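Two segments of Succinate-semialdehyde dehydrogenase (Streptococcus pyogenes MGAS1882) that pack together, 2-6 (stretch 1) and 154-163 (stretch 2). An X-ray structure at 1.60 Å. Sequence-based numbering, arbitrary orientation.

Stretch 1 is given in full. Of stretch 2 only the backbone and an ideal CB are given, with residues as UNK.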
ATOM      1  N   ALA A   2     -11.509   0.991 -28.947  1.00 34.92           N
ATOM      2  CA  ALA A   2     -10.805   0.075 -29.840  1.00 32.57           C
ATOM      3  C   ALA A   2      -9.297   0.137 -29.616  1.00 27.58           C
ATOM      4  O   ALA A   2      -8.757   1.188 -29.264  1.00 26.96           O
ATOM      5  CB  ALA A   2     -11.139   0.393 -31.294  1.00 30.41           C
ATOM      6  N   TYR A   3      -8.619  -0.990 -29.812  1.00 23.28           N
ATOM      7  CA  TYR A   3      -7.163  -1.016 -29.749  1.00 19.70           C
ATOM      8  C   TYR A   3      -6.576  -0.864 -31.153  1.00 22.53           C
ATOM      9  O   TYR A   3      -6.687  -1.763 -31.985  1.00 22.13           O
ATOM     10  CB  TYR A   3      -6.678  -2.308 -29.086  1.00 15.70           C
ATOM     11  CG  TYR A   3      -6.954  -2.388 -27.594  1.00 14.12           C
ATOM     12  CD1 TYR A   3      -6.047  -1.870 -26.673  1.00 15.18           C
ATOM     13  CD2 TYR A   3      -8.103  -3.007 -27.106  1.00 15.81           C
ATOM     14  CE1 TYR A   3      -6.284  -1.949 -25.304  1.00 15.01           C
ATOM     15  CE2 TYR A   3      -8.353  -3.086 -25.743  1.00 15.40           C
ATOM     16  CZ  TYR A   3      -7.437  -2.559 -24.843  1.00 13.17           C
ATOM     17  OH  TYR A   3      -7.669  -2.635 -23.482  1.00 15.02           O
ATOM     18  N   GLN A   4      -5.962   0.288 -31.411  1.00 19.29           N
ATOM     19  CA  GLN A   4      -5.454   0.605 -32.741  1.00 22.74           C
ATOM     20  C   GLN A   4      -4.109   1.295 -32.646  1.00 14.69           C
ATOM     21  O   GLN A   4      -3.916   2.160 -31.788  1.00 17.49           O
ATOM     22  CB  GLN A   4      -6.399   1.577 -33.449  1.00 23.86           C
ATOM     23  CG  GLN A   4      -7.813   1.086 -33.626  1.00 29.86           C
ATOM     24  CD  GLN A   4      -8.243   1.113 -35.079  1.00 36.99           C
ATOM     25  OE1 GLN A   4      -8.143   0.111 -35.785  1.00 41.39           O
ATOM     26  NE2 GLN A   4      -8.716   2.263 -35.535  1.00 32.18           N
ATOM     27  N   THR A   5      -3.186   0.935 -33.531  1.00 15.68           N
ATOM     28  CA  THR A   5      -2.005   1.760 -33.723  1.00 14.55           C
ATOM     29  C   THR A   5      -2.350   2.810 -34.767  1.00 15.11           C
ATOM     30  O   THR A   5      -2.635   2.476 -35.914  1.00 19.48           O
ATOM     31  CB  THR A   5      -0.798   0.959 -34.226  1.00 13.84           C
ATOM     32  OG1 THR A   5      -0.438  -0.038 -33.259  1.00 16.41           O
ATOM     33  CG2 THR A   5       0.387   1.896 -34.479  1.00 13.66           C
ATOM     34  N   ILE A   6      -2.366   4.071 -34.352  1.00 12.59           N
ATOM     35  CA  ILE A   6      -2.522   5.185 -35.280  1.00 14.61           C
ATOM     36  C   ILE A   6      -1.337   6.120 -35.109  1.00 13.35           C
ATOM     37  O   ILE A   6      -1.191   6.764 -34.067  1.00 14.18           O
ATOM     38  CB  ILE A   6      -3.822   5.959 -35.021  1.00 17.91           C
ATOM     39  CG1 ILE A   6      -5.014   5.004 -35.047  1.00 20.93           C
ATOM     40  CG2 ILE A   6      -3.997   7.082 -36.043  1.00 20.03           C
ATOM     41  CD1 ILE A   6      -6.322   5.649 -34.651  1.00 24.25           C
ATOM     42  N   UNK A 154      -1.457  -7.665 -18.133  1.00  7.62           N
ATOM     43  CA  UNK A 154      -1.229  -6.267 -18.493  1.00  7.02           C
ATOM     44  C   UNK A 154      -2.395  -5.660 -19.249  1.00  9.13           C
ATOM     45  O   UNK A 154      -2.809  -6.176 -20.292  1.00  8.87           O
ATOM     46  CB  UNK A 154       0.043  -6.144 -19.335  1.00  7.02           C
ATOM     47  N   UNK A 155      -2.930  -4.564 -18.725  1.00  7.61           N
ATOM     48  CA  UNK A 155      -3.860  -3.752 -19.487  1.00  8.77           C
ATOM     49  C   UNK A 155      -3.137  -2.463 -19.856  1.00  9.72           C
ATOM     50  O   UNK A 155      -2.833  -1.643 -18.989  1.00  8.72           O
ATOM     51  CB  UNK A 155      -5.143  -3.474 -18.701  1.00  8.77           C
ATOM     52  N   UNK A 156      -2.836  -2.307 -21.141  1.00  7.24           N
ATOM     53  CA  UNK A 156      -2.096  -1.151 -21.624  1.00  8.75           C
ATOM     54  C   UNK A 156      -3.031  -0.123 -22.246  1.00 10.00           C
ATOM     55  O   UNK A 156      -4.217  -0.381 -22.421  1.00 11.30           O
ATOM     56  CB  UNK A 156      -1.036  -1.583 -22.639  1.00  8.75           C
ATOM     57  N   UNK A 157      -2.488   1.047 -22.571  1.00  9.17           N
ATOM     58  CA  UNK A 157      -3.254   2.123 -23.201  1.00 10.45           C
ATOM     59  C   UNK A 157      -3.819   1.682 -24.540  1.00 10.97           C
ATOM     60  O   UNK A 157      -3.187   0.914 -25.268  1.00  9.45           O
ATOM     61  CB  UNK A 157      -2.380   3.365 -23.386  1.00 10.45           C
ATOM     62  N   UNK A 158      -5.002   2.188 -24.868  1.00  8.85           N
ATOM     63  CA  UNK A 158      -5.659   1.837 -26.123  1.00 11.38           C
ATOM     64  C   UNK A 158      -4.838   2.223 -27.347  1.00 11.09           C
ATOM     65  O   UNK A 158      -4.957   1.605 -28.406  1.00 12.24           O
ATOM     66  CB  UNK A 158      -7.032   2.509 -26.195  1.00 11.38           C
ATOM     67  N   UNK A 159      -4.003   3.246 -27.204  1.00 10.06           N
ATOM     68  CA  UNK A 159      -3.232   3.737 -28.344  1.00 11.27           C
ATOM     69  C   UNK A 159      -1.841   3.119 -28.490  1.00 10.01           C
ATOM     70  O   UNK A 159      -1.137   3.414 -29.460  1.00 13.23           O
ATOM     71  CB  UNK A 159      -3.089   5.256 -28.233  1.00 11.27           C
ATOM     72  N   UNK A 160      -1.433   2.256 -27.559  1.00 10.13           N
ATOM     73  CA  UNK A 160      -0.164   1.551 -27.776  1.00 12.99           C
ATOM     74  C   UNK A 160      -0.300   0.019 -27.757  1.00  9.38           C
ATOM     75  O   UNK A 160       0.396  -0.677 -27.015  1.00 10.87           O
ATOM     76  CB  UNK A 160       0.844   1.981 -26.708  1.00 12.99           C
ATOM     77  N   UNK A 161      -1.187  -0.515 -28.602  1.00  9.86           N
ATOM     78  CA  UNK A 161      -1.409  -1.960 -28.566  1.00  9.42           C
ATOM     79  C   UNK A 161      -0.253  -2.768 -29.152  1.00  9.26           C
ATOM     80  O   UNK A 161      -0.063  -3.898 -28.726  1.00 10.92           O
ATOM     81  CB  UNK A 161      -2.696  -2.299 -29.321  1.00  9.42           C
ATOM     82  N   UNK A 162       0.501  -2.222 -30.103  1.00 10.38           N
ATOM     83  CA  UNK A 162       1.651  -2.967 -30.621  1.00 10.40           C
ATOM     84  C   UNK A 162       2.766  -3.041 -29.578  1.00  9.60           C
ATOM     85  O   UNK A 162       3.414  -4.078 -29.428  1.00 12.31           O
ATOM     86  CB  UNK A 162       2.173  -2.319 -31.905  1.00 10.40           C
ATOM     87  N   UNK A 163       2.968  -1.952 -28.841  1.00  9.25           N
ATOM     88  CA  UNK A 163       3.930  -1.962 -27.739  1.00  9.83           C
ATOM     89  C   UNK A 163       3.552  -3.059 -26.747  1.00 10.01           C
ATOM     90  O   UNK A 163       4.396  -3.854 -26.328  1.00  8.45           O
ATOM     91  CB  UNK A 163       3.981  -0.600 -27.044  1.00  9.83           C
TER

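Position 154 lies in a strand, and its ideal CB has nothing of stretch 1 within 5.5 Å. Any residue comfortable in a strand would do, beta-branched or long apolar included. It is Leu154, which makes no contact with stretch 1.

Position 155 is extended, with phi/psi of -108/110. Its ideal CB points sideways, 5.5 Å from Tyr3 OH. A long side chain with a polar end could reach that hydroxyl; a short one would not reach it. The residue is Lys155. Its NZ gives a weak hydrogen bond to Tyr3 OH at 3.1 Å and a shorter one, 2.8 Å, from Lys155 NZ to the backbone O of 156.

Position 156 also points sideways, with no atom of stretch 1 near its CB. Many residues would fit. It is His156, whose ring leads away while its backbone O lies at the edge of the Tyr3 ring, 3.9 Å from Tyr3 CE1.

Position 157 points away and opens a type I turn that ends at 160. A small residue is enough. It is Ala157. Ala157 O also sits at the ring edge of Tyr3 and accepts the turn's hydrogen bond from the backbone N of 160 at 3.2 Å.

Position 158 has turn angles of -61/-27. Its ideal CB is 3.8 Å from Ala2 O and 4.5 Å from Tyr3 CD1, so a small side chain suits it well. Ser, Ala or Asp would be reasonable. It is Ser158; its CB packs 3.7 Å from Ala2 O. Its backbone does more: Ser158 O accepts a weak hydrogen bond from Gln4 N at 3.4 Å.

Position 159 points away, so stretch 1 leaves the choice wide. It is Ile159. Its backbone O takes a hydrogen bond from a water O at 2.7 Å, and that water O accepts one from Ile6 N at 2.8 Å, bridging the stretches.

Position 160 points away and precedes a helix. Ser, Thr, Asp or Asn would be usual at an N-cap. The residue is Cys160, which does not touch stretch 1.

Position 161 points toward stretch 1, with its ideal CB 4.0 Å from Tyr3 CB. Its phi of -73° and place in the first turn of a helix allow proline; a compact apolar residue also fits. It is Pro161. Its CB meets Tyr3 CB at 4.0 Å, and Pro161 CD lies 3.5 Å from Gln4 O.

The ideal CB of 162 points sideways and lies 3.7 Å from Thr5 OG1. Several helix formers would suit. It is Arg162, whose end leads away.

Position 163 is helical, with no stretch 1 atom within 5.5 Å of its ideal CB, so any helix-compatible residue would do. It is Ser163.

Stretch 2, residues 154-163: LKHASICPRS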
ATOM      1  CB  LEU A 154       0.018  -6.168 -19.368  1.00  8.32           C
ATOM      2  CG  LEU A 154       0.258  -4.821 -20.056  1.00  7.06           C
ATOM      3  CD1 LEU A 154       0.582  -3.749 -19.013  1.00  8.19           C
ATOM      4  CD2 LEU A 154       1.385  -4.941 -21.074  1.00  9.39           C
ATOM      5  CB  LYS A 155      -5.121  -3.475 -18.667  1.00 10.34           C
ATOM      6  CG  LYS A 155      -6.322  -3.072 -19.510  1.00 20.85           C
ATOM      7  CD  LYS A 155      -6.429  -1.577 -19.608  1.00 21.21           C
ATOM      8  CE  LYS A 155      -7.480  -1.168 -20.640  1.00 18.73           C
ATOM      9  NZ  LYS A 155      -6.867  -0.293 -21.682  1.00 16.44           N
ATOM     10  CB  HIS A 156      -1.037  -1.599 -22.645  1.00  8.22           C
ATOM     11  CG  HIS A 156       0.260  -0.856 -22.535  1.00 10.83           C
ATOM     12  ND1 HIS A 156       0.327   0.499 -22.295  1.00 12.44           N
ATOM     13  CD2 HIS A 156       1.542  -1.286 -22.614  1.00 10.47           C
ATOM     14  CE1 HIS A 156       1.593   0.871 -22.226  1.00 13.22           C
ATOM     15  NE2 HIS A 156       2.353  -0.192 -22.423  1.00 11.49           N
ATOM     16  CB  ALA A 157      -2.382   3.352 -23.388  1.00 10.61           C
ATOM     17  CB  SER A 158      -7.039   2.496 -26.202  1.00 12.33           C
ATOM     18  OG  SER A 158      -6.931   3.903 -26.261  1.00 15.33           O
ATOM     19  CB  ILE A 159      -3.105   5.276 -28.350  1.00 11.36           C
ATOM     20  CG1 ILE A 159      -2.325   5.770 -27.128  1.00 10.56           C
ATOM     21  CG2 ILE A 159      -4.480   5.916 -28.443  1.00 11.35           C
ATOM     22  CD1 ILE A 159      -1.732   7.157 -27.310  1.00 10.64           C
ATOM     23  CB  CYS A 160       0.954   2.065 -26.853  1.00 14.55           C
ATOM     24  SG  CYS A 160       0.656   1.944 -25.090  1.00 17.44           S
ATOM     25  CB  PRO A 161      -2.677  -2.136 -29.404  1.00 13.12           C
ATOM     26  CG  PRO A 161      -2.640  -0.990 -30.372  1.00 12.69           C
ATOM     27  CD  PRO A 161      -1.984   0.147 -29.654  1.00 12.58           C
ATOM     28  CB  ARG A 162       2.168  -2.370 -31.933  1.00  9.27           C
ATOM     29  CG  ARG A 162       3.345  -3.130 -32.534  1.00 10.43           C
ATOM     30  CD  ARG A 162       3.034  -4.583 -32.878  1.00 15.02           C
ATOM     31  NE  ARG A 162       4.239  -5.208 -33.413  1.00 13.01           N
ATOM     32  CZ  ARG A 162       4.716  -6.391 -33.042  1.00 10.61           C
ATOM     33  NH1 ARG A 162       4.074  -7.131 -32.149  1.00 14.81           N
ATOM     34  NH2 ARG A 162       5.840  -6.843 -33.587  1.00 17.93           N
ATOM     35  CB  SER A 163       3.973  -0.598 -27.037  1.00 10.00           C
ATOM     36  OG  SER A 163       4.357   0.447 -27.931  1.00  8.74           O
TER
HETATM   37  O   HOH W   1      -1.710   4.804 -31.747  1.00 13.50           O
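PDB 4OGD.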